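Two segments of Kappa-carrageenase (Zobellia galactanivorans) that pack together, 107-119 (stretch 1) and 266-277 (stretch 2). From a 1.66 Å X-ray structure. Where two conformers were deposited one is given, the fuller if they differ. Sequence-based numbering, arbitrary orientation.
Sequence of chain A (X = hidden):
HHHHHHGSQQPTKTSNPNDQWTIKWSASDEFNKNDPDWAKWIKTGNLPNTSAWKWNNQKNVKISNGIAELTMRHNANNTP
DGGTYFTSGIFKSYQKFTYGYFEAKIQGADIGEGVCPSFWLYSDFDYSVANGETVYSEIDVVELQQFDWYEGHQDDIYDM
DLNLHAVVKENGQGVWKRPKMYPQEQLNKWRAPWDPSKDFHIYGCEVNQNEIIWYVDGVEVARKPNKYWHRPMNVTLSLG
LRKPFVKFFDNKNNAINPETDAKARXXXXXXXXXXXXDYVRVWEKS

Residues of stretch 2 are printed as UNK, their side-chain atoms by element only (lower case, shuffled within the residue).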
# COMPACT_ATOMS: atom_id res chain seq x y z
N GLN A 107 -9.07 -4.57 7.26
CA GLN A 107 -9.77 -3.54 8.02
C GLN A 107 -8.76 -2.47 8.43
O GLN A 107 -7.62 -2.78 8.78
CB GLN A 107 -10.30 -4.22 9.31
CG GLN A 107 -10.88 -3.20 10.33
CD GLN A 107 -11.67 -3.88 11.46
OE1 GLN A 107 -12.40 -4.90 11.26
NE2 GLN A 107 -11.45 -3.40 12.67
N GLY A 108 -9.21 -1.23 8.39
CA GLY A 108 -8.32 -0.08 8.68
C GLY A 108 -8.08 0.10 10.16
O GLY A 108 -8.31 -0.78 10.98
N ALA A 109 -7.51 1.25 10.48
CA ALA A 109 -6.98 1.53 11.84
C ALA A 109 -7.86 2.47 12.65
O ALA A 109 -8.37 3.52 12.16
CB ALA A 109 -5.57 2.14 11.70
N ASP A 110 -7.98 2.15 13.92
CA ASP A 110 -8.82 2.98 14.80
C ASP A 110 -8.40 4.42 15.10
O ASP A 110 -9.21 5.24 15.57
CB ASP A 110 -9.16 2.22 16.05
CG ASP A 110 -7.99 2.00 16.94
OD1 ASP A 110 -6.81 2.52 16.76
OD2 ASP A 110 -8.30 1.21 17.88
N ILE A 111 -7.15 4.76 14.80
CA ILE A 111 -6.75 6.14 14.92
C ILE A 111 -7.56 7.14 14.05
O ILE A 111 -7.67 8.30 14.38
CB ILE A 111 -5.24 6.28 14.69
CG1 ILE A 111 -4.74 7.66 15.19
CG2 ILE A 111 -4.91 6.11 13.22
CD1 ILE A 111 -3.20 7.69 15.36
N GLY A 112 -8.18 6.67 12.97
CA GLY A 112 -8.74 7.57 11.93
C GLY A 112 -7.58 8.20 11.16
O GLY A 112 -6.78 7.51 10.52
N GLU A 113 -7.36 9.50 11.28
CA GLU A 113 -6.31 10.17 10.53
C GLU A 113 -4.91 9.91 11.22
O GLU A 113 -4.84 9.86 12.47
CB GLU A 113 -6.62 11.66 10.47
CG GLU A 113 -5.62 12.46 9.67
CD GLU A 113 -6.05 13.90 9.46
OE1 GLU A 113 -5.55 14.50 8.52
OE2 GLU A 113 -6.93 14.43 10.22
N GLY A 114 -3.88 9.71 10.42
CA GLY A 114 -2.49 9.63 10.90
C GLY A 114 -1.69 8.45 10.39
O GLY A 114 -0.46 8.40 10.55
N VAL A 115 -2.40 7.43 9.83
CA VAL A 115 -1.73 6.24 9.27
C VAL A 115 -2.45 5.92 7.97
O VAL A 115 -3.57 6.39 7.76
CB VAL A 115 -1.68 4.97 10.20
CG1 VAL A 115 -0.79 5.28 11.44
CG2 VAL A 115 -3.12 4.47 10.58
N CYS A 116 -1.86 5.05 7.16
CA CYS A 116 -2.42 4.71 5.90
C CYS A 116 -2.31 3.21 5.68
O CYS A 116 -1.22 2.71 5.28
CB CYS A 116 -1.70 5.47 4.76
SG CYS A 116 -2.36 4.96 3.12
N PRO A 117 -3.36 2.45 6.01
CA PRO A 117 -3.34 1.04 5.65
C PRO A 117 -3.38 0.86 4.13
O PRO A 117 -4.21 1.52 3.46
CB PRO A 117 -4.68 0.50 6.20
CG PRO A 117 -5.12 1.49 7.28
CD PRO A 117 -4.55 2.85 6.80
N SER A 118 -2.45 0.06 3.60
CA SER A 118 -2.24 0.04 2.14
C SER A 118 -2.02 -1.37 1.66
O SER A 118 -1.47 -2.25 2.40
CB SER A 118 -1.08 0.96 1.72
OG SER A 118 0.17 0.43 2.10
N PHE A 119 -2.53 -1.64 0.44
CA PHE A 119 -2.19 -2.91 -0.26
C PHE A 119 -1.65 -2.43 -1.61
O PHE A 119 -2.32 -1.65 -2.32
CB PHE A 119 -3.52 -3.67 -0.45
CG PHE A 119 -3.41 -4.93 -1.27
CD1 PHE A 119 -2.26 -5.82 -1.18
CD2 PHE A 119 -4.54 -5.39 -2.01
CE1 PHE A 119 -2.27 -7.01 -1.91
CE2 PHE A 119 -4.51 -6.59 -2.70
CZ PHE A 119 -3.37 -7.41 -2.66
N UNK A 266 -1.26 15.33 20.42
CA UNK A 266 -2.55 14.82 20.91
C UNK A 266 -2.94 13.49 20.27
O UNK A 266 -3.50 12.64 20.96
o UNK A 266 -5.85 17.15 18.33
c UNK A 266 -3.96 16.48 19.61
c UNK A 266 -5.44 16.68 19.43
c UNK A 266 -3.65 15.87 20.94
o UNK A 266 -6.21 16.36 20.38
N UNK A 267 -2.59 13.26 19.01
CA UNK A 267 -2.79 11.86 18.46
C UNK A 267 -1.92 10.74 19.09
O UNK A 267 -2.18 9.56 18.86
n UNK A 267 -6.39 11.45 14.32
c UNK A 267 -5.34 12.47 14.46
c UNK A 267 -2.61 11.80 16.95
c UNK A 267 -3.67 12.57 16.21
c UNK A 267 -4.18 11.75 15.07
N UNK A 268 -0.83 11.07 19.80
CA UNK A 268 -0.05 9.99 20.48
C UNK A 268 -0.83 9.14 21.43
O UNK A 268 -0.50 7.95 21.63
c UNK A 268 3.06 9.95 19.55
c UNK A 268 2.32 11.06 20.33
c UNK A 268 3.24 11.71 21.34
c UNK A 268 1.19 10.54 21.19
N UNK A 269 -1.92 9.67 22.00
CA UNK A 269 -2.74 8.87 22.89
C UNK A 269 -3.38 7.72 22.11
O UNK A 269 -3.76 6.73 22.71
o UNK A 269 -4.85 10.12 22.72
c UNK A 269 -3.81 9.72 23.60
N UNK A 270 -3.48 7.87 20.78
CA UNK A 270 -4.08 6.86 19.87
C UNK A 270 -3.09 5.91 19.20
O UNK A 270 -3.46 5.11 18.34
o UNK A 270 -6.68 7.71 20.45
c UNK A 270 -6.10 8.29 19.50
o UNK A 270 -6.39 9.45 19.11
c UNK A 270 -4.97 7.54 18.84
N UNK A 271 -1.84 5.99 19.62
CA UNK A 271 -0.76 5.11 19.19
C UNK A 271 -0.43 4.20 20.38
O UNK A 271 -0.25 4.75 21.47
c UNK A 271 1.64 5.02 18.45
c UNK A 271 0.47 5.95 18.70
c UNK A 271 0.11 6.86 17.46
c UNK A 271 -0.12 6.01 16.18
N UNK A 272 -0.24 2.86 20.20
CA UNK A 272 -0.14 2.17 18.89
C UNK A 272 -1.51 2.04 18.21
O UNK A 272 -2.58 2.08 18.91
c UNK A 272 0.42 0.80 19.27
c UNK A 272 -0.02 0.60 20.74
c UNK A 272 0.15 1.97 21.32
N UNK A 273 -1.49 1.89 16.88
CA UNK A 273 -2.75 1.63 16.20
C UNK A 273 -2.44 0.57 15.14
O UNK A 273 -1.24 0.42 14.74
c UNK A 273 -2.47 3.46 14.35
o UNK A 273 -4.65 2.67 15.13
c UNK A 273 -3.30 2.94 15.58
N UNK A 274 -3.47 -0.20 14.71
CA UNK A 274 -3.19 -1.36 13.89
C UNK A 274 -4.16 -1.43 12.73
O UNK A 274 -5.29 -0.99 12.86
c UNK A 274 -3.41 -2.61 14.71
o UNK A 274 -2.48 -2.67 15.81
N UNK A 275 -3.65 -1.90 11.58
CA UNK A 275 -4.51 -2.48 10.51
C UNK A 275 -4.58 -3.99 10.64
O UNK A 275 -3.69 -4.60 11.23
c UNK A 275 -2.64 -2.65 8.77
c UNK A 275 -3.01 -3.15 6.05
c UNK A 275 -4.05 -2.10 9.06
s UNK A 275 -2.04 -2.14 7.15
N UNK A 276 -5.59 -4.60 10.03
CA UNK A 276 -5.77 -6.06 10.14
C UNK A 276 -6.01 -6.64 8.76
O UNK A 276 -6.77 -6.05 7.91
c UNK A 276 -6.87 -5.81 12.37
o UNK A 276 -6.31 -4.31 16.21
c UNK A 276 -7.07 -3.99 14.01
c UNK A 276 -6.25 -6.61 13.35
c UNK A 276 -7.28 -4.51 12.71
c UNK A 276 -7.05 -6.35 10.99
c UNK A 276 -6.06 -6.09 14.66
c UNK A 276 -6.46 -4.80 14.95
N UNK A 277 -5.44 -7.80 8.50
CA UNK A 277 -5.62 -8.42 7.20
C UNK A 277 -6.08 -9.88 7.43
O UNK A 277 -5.35 -10.68 8.08
c UNK A 277 -3.62 -7.03 6.31
c UNK A 277 -4.27 -8.43 6.44
c UNK A 277 -4.49 -9.03 5.05
O HOH W 1 -6.88 -0.34 14.82
O HOH W 2 -7.23 10.06 16.57
O HOH W 3 -8.92 10.98 12.75

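Position 266 carries three carbons, the third bearing two oxygens. No side-chain atom comes near stretch 1. This is Glu266, exposed, in a helix that begins earlier in the chain.

Position 267 has four carbons in a row ending in nitrogen. The nitrogen lies 2.9 Å from O of Glu113. An unbranched chain of this length with a terminal nitrogen is lysine, Lys267. Its NZ donates a hydrogen bond to Glu113 O. NZ also donates to water 2 and water 3, which bind Ile111 O and Glu113 N respectively.

Position 268 has four carbons, forked at the second. Its CA-to-CB bond points away from stretch 1, and it makes no contact. This is Leu268.

Position 269 has one carbon and one oxygen, and lies out of reach of stretch 1. This is Ser269.

Position 270 has two carbons, the second carrying two oxygens. Its CB packs 3.7 Å from CG1 of Ile111. The short acid is Asp270. Its OD2 accepts a hydrogen bond from water 2, at 2.7 Å from the water oxygen, so this acid is tied to Lys267 and to Ile111 O through one solvent molecule.

Position 271 has four carbons, forked at the first, with one arm two carbons long. The tip of that arm lies 3.6 Å from CD1 of Ile111. This is Ile271, and the contact joins the two CD1 methyls.

Position 272 has three carbons closing a ring onto the backbone nitrogen. Its CA-to-CB bond points away from stretch 1. This is Pro272, preceded by a cis peptide bond.

Position 273 has one carbon carrying an oxygen and a carbon. The oxygen is 2.7 Å from OD1 of Asp110, and the methyl is 3.8 Å from CG1 of Val115. This is Thr273. OG1 donates its hydrogen bond to Asp110 OD1, while CG2 meets the valine.

Position 274 has one carbon and one oxygen; its CA-to-CB bond points away from stretch 1. This is Ser274. Its backbone O faces the other stretch, 3.2 Å from Ala109 CA, and accepts a hydrogen bond from water 1. That water accepts one from Asp110 N.

Position 275 is unbranched: two carbons, sulfur, one carbon. The sulfur lies 3.9 Å from CB of Pro117. This is Met275, whose CE reaches to 4.1 Å from Ser118 O.

Position 276 has one carbon, then a six-carbon ring bearing an oxygen. The ring edge lies near Gln107 O and Gly108 O. This is Tyr276. Its CB is 4.2 Å from Gln107 CB.

Position 277 has one carbon carrying two more. Its CA-to-CB bond points away from stretch 1. This is Val277.

At one end of the contact, Gln107 and Tyr276 form an antiparallel pair: Gln107 N donates to Tyr276 O at 2.8 Å, and Tyr276 N to Gln107 O at 3.0 Å. Met275 packs on Pro117, and Thr273 CG2 on Val115. In the middle, Thr273 OG1 donates to Asp110 OD1, within the type I turn from Ala109 to Gly112. Beyond it, Ile111 packs on Ile271 and Asp270, while Lys267 binds Glu113 O.

Stretch 2 (266-277) EKLSDIPTSMYV
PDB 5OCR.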